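Local coordinates for protein beta-mannosidase (Trichoderma harzianum, PDB 4CVU) that probably hydrolyses terminal beta-mannosidic linkages at the non-reducing ends of mannose-containing sugars, as a glycoside hydrolase of family 2, at residues Thr114-Lys119 with Leu152-Gly157. Numbering follows the deposited sequence.
Sequences TYATVK and LSINFG. With NAG (2-acetamido-2-deoxy-beta-D-glucopyranose), chain C; NAG (2-acetamido-2-deoxy-beta-D-glucopyranose), chain B.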
loop_
_atom_site.group_PDB
_atom_site.type_symbol
_atom_site.label_atom_id
_atom_site.label_comp_id
_atom_site.label_asym_id
_atom_site.label_seq_id
_atom_site.Cartn_x
_atom_site.Cartn_y
_atom_site.Cartn_z
ATOM N N THR A 114 -11.336 -21.832 18.733
ATOM C CA THR A 114 -12.211 -23.000 18.912
ATOM C C THR A 114 -11.785 -23.833 20.179
ATOM O O THR A 114 -12.451 -23.785 21.204
ATOM C CB THR A 114 -12.214 -23.888 17.634
ATOM O OG1 THR A 114 -12.925 -23.216 16.601
ATOM C CG2 THR A 114 -12.890 -25.228 17.872
ATOM N N TYR A 115 -10.674 -24.583 20.084
ATOM C CA TYR A 115 -10.118 -25.324 21.219
ATOM C C TYR A 115 -9.611 -24.307 22.239
ATOM O O TYR A 115 -8.768 -23.465 21.915
ATOM C CB TYR A 115 -8.959 -26.225 20.827
ATOM C CG TYR A 115 -9.241 -27.318 19.805
ATOM C CD1 TYR A 115 -9.909 -28.481 20.154
ATOM C CD2 TYR A 115 -8.780 -27.202 18.508
ATOM C CE1 TYR A 115 -10.146 -29.491 19.203
ATOM C CE2 TYR A 115 -8.971 -28.204 17.573
ATOM C CZ TYR A 115 -9.673 -29.337 17.901
ATOM O OH TYR A 115 -9.876 -30.319 16.922
ATOM N N ALA A 116 -10.133 -24.377 23.459
ATOM C CA ALA A 116 -9.799 -23.417 24.508
ATOM C C ALA A 116 -9.720 -24.115 25.884
ATOM O O ALA A 116 -10.232 -25.212 26.092
ATOM C CB ALA A 116 -10.827 -22.308 24.538
ATOM N N THR A 117 -9.044 -23.459 26.805
ATOM C CA THR A 117 -8.993 -23.918 28.180
ATOM C C THR A 117 -9.475 -22.738 29.021
ATOM O O THR A 117 -8.811 -21.709 29.077
ATOM C CB THR A 117 -7.561 -24.344 28.567
ATOM O OG1 THR A 117 -7.131 -25.404 27.709
ATOM C CG2 THR A 117 -7.488 -24.817 30.027
ATOM N N VAL A 118 -10.644 -22.882 29.635
ATOM C CA VAL A 118 -11.235 -21.801 30.413
ATOM C C VAL A 118 -10.832 -21.970 31.880
ATOM O O VAL A 118 -10.961 -23.073 32.431
ATOM C CB VAL A 118 -12.773 -21.820 30.295
ATOM C CG1 VAL A 118 -13.384 -20.631 31.025
ATOM C CG2 VAL A 118 -13.210 -21.830 28.833
ATOM N N LYS A 119 -10.350 -20.887 32.492
ATOM C CA LYS A 119 -9.960 -20.867 33.893
ATOM C C LYS A 119 -10.624 -19.726 34.635
ATOM O O LYS A 119 -10.702 -18.611 34.135
ATOM C CB LYS A 119 -8.451 -20.716 34.071
ATOM C CG LYS A 119 -7.645 -21.950 33.751
ATOM C CD LYS A 119 -6.211 -21.784 34.231
ATOM C CE LYS A 119 -5.285 -22.769 33.539
ATOM N NZ LYS A 119 -4.022 -23.001 34.297
ATOM N N LEU A 152 -10.750 -14.321 34.976
ATOM C CA LEU A 152 -11.163 -15.252 33.935
ATOM C C LEU A 152 -10.132 -15.232 32.824
ATOM O O LEU A 152 -9.803 -14.159 32.310
ATOM C CB LEU A 152 -12.516 -14.835 33.371
ATOM C CG LEU A 152 -13.052 -15.613 32.170
ATOM C CD1 LEU A 152 -13.158 -17.106 32.445
ATOM C CD2 LEU A 152 -14.413 -15.035 31.813
ATOM N N SER A 153 -9.607 -16.403 32.472
ATOM C CA SER A 153 -8.686 -16.507 31.370
ATOM C C SER A 153 -9.122 -17.622 30.446
ATOM O O SER A 153 -9.662 -18.637 30.907
ATOM C CB SER A 153 -7.251 -16.733 31.839
ATOM O OG SER A 153 -7.040 -18.075 32.199
ATOM N N ILE A 154 -8.884 -17.408 29.149
ATOM C CA ILE A 154 -9.255 -18.352 28.109
ATOM C C ILE A 154 -8.064 -18.585 27.183
ATOM O O ILE A 154 -7.709 -17.732 26.340
ATOM C CB ILE A 154 -10.475 -17.855 27.297
ATOM C CG1 ILE A 154 -11.538 -17.264 28.224
ATOM C CG2 ILE A 154 -11.068 -18.997 26.483
ATOM C CD1 ILE A 154 -12.684 -16.612 27.497
ATOM N N ASN A 155 -7.425 -19.726 27.337
ATOM C CA ASN A 155 -6.221 -20.035 26.575
ATOM C C ASN A 155 -6.611 -20.780 25.305
ATOM O O ASN A 155 -7.023 -21.919 25.383
ATOM C CB ASN A 155 -5.264 -20.847 27.453
ATOM C CG ASN A 155 -3.959 -21.184 26.759
ATOM O OD1 ASN A 155 -3.757 -20.871 25.601
ATOM N ND2 ASN A 155 -3.061 -21.834 27.490
ATOM N N PHE A 156 -6.502 -20.104 24.153
ATOM C CA PHE A 156 -6.904 -20.647 22.846
ATOM C C PHE A 156 -5.753 -21.361 22.144
ATOM O O PHE A 156 -4.664 -20.808 22.011
ATOM C CB PHE A 156 -7.446 -19.547 21.925
ATOM C CG PHE A 156 -8.733 -18.921 22.382
ATOM C CD1 PHE A 156 -9.963 -19.463 22.021
ATOM C CD2 PHE A 156 -8.729 -17.773 23.170
ATOM C CE1 PHE A 156 -11.151 -18.883 22.448
ATOM C CE2 PHE A 156 -9.910 -17.197 23.593
ATOM C CZ PHE A 156 -11.121 -17.744 23.235
ATOM N N GLY A 157 -5.983 -22.603 21.707
ATOM C CA GLY A 157 -4.937 -23.387 21.047
ATOM C C GLY A 157 -4.586 -22.930 19.649
ATOM O O GLY A 157 -5.327 -22.182 19.007
HETATM C C1 NAG C . -2.760 -24.286 24.004
HETATM C C2 NAG C . -2.197 -24.753 25.370
HETATM C C3 NAG C . -2.667 -26.166 25.684
HETATM C C4 NAG C . -4.174 -26.327 25.501
HETATM C C5 NAG C . -4.656 -25.718 24.159
HETATM C C6 NAG C . -6.196 -25.700 24.040
HETATM C C7 NAG C . -0.087 -23.735 25.998
HETATM C C8 NAG C . 1.413 -23.745 25.970
HETATM N N2 NAG C . -0.738 -24.716 25.381
HETATM O O3 NAG C . -2.295 -26.468 27.021
HETATM O O4 NAG C . -4.469 -27.716 25.519
HETATM O O5 NAG C . -4.171 -24.396 23.999
HETATM O O6 NAG C . -6.785 -24.738 24.900
HETATM O O7 NAG C . -0.663 -22.837 26.572
HETATM C C1 NAG B . -5.417 -28.042 26.570
HETATM C C2 NAG B . -6.084 -29.386 26.284
HETATM C C3 NAG B . -7.069 -29.769 27.396
HETATM C C4 NAG B . -6.439 -29.617 28.770
HETATM C C5 NAG B . -5.797 -28.225 28.894
HETATM C C6 NAG B . -5.115 -28.038 30.243
HETATM C C7 NAG B . -6.452 -29.868 23.886
HETATM C C8 NAG B . -5.152 -30.544 23.748
HETATM N N2 NAG B . -6.813 -29.350 25.038
HETATM O O3 NAG B . -7.562 -31.073 27.190
HETATM O O4 NAG B . -7.477 -29.768 29.722
HETATM O O5 NAG B . -4.825 -28.068 27.873
HETATM O O6 NAG B . -4.038 -28.934 30.240
HETATM O O7 NAG B . -7.185 -29.758 22.886
HETATM O O HOH W 1 -8.488 -22.774 19.148
HETATM O O HOH W 2 -6.940 -20.379 30.815
#
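Ala116 CB touches two side chains of the partner strand, 3.8 Å from CG2 of Ile154 and 3.9 Å from CD1 of Phe156. On the same face, Val118 CG1 meets Leu152 CD1 at 3.8 Å. CG1 is anti to the backbone N of Val118 (chi1 -176°), and the two side chains cross obliquely. Strands 116-119 and 152-156 run antiparallel, their axes at 166°. Thr117 with Asn155 and Lys119 with Ser153 are hydrogen-bonded pairs. Beyond the strand end, Gly157 N donates an almost straight bond to Tyr115 O. The opposite face carries Thr117, Lys119, Ser153 and Asn155. Here a sugar of an attached glycan, NAG of chain C, lies over the strand pair. Its O6 accepts from Thr117 OG1 at 2.9 Å and donates to Asn155 O at 2.9 Å, tying the strands together. Asn155 ND2 grips the acetyl oxygen O7 of this NAG at 2.8 Å, and Asn155 OD1 is held by Asn86. Farther along this face, a water joins Ser153 OG to Thr117 O. The pair belongs to the antiparallel sheet of the galactose-binding-like domain. Strand 87-91 flanks 152-156, and strand 123-126 flanks 116-120. Val118, Leu152 and Ile154 pack on strand 103-109 of a second sheet, whereas the Tyr115 side chain packs against helix 159-168.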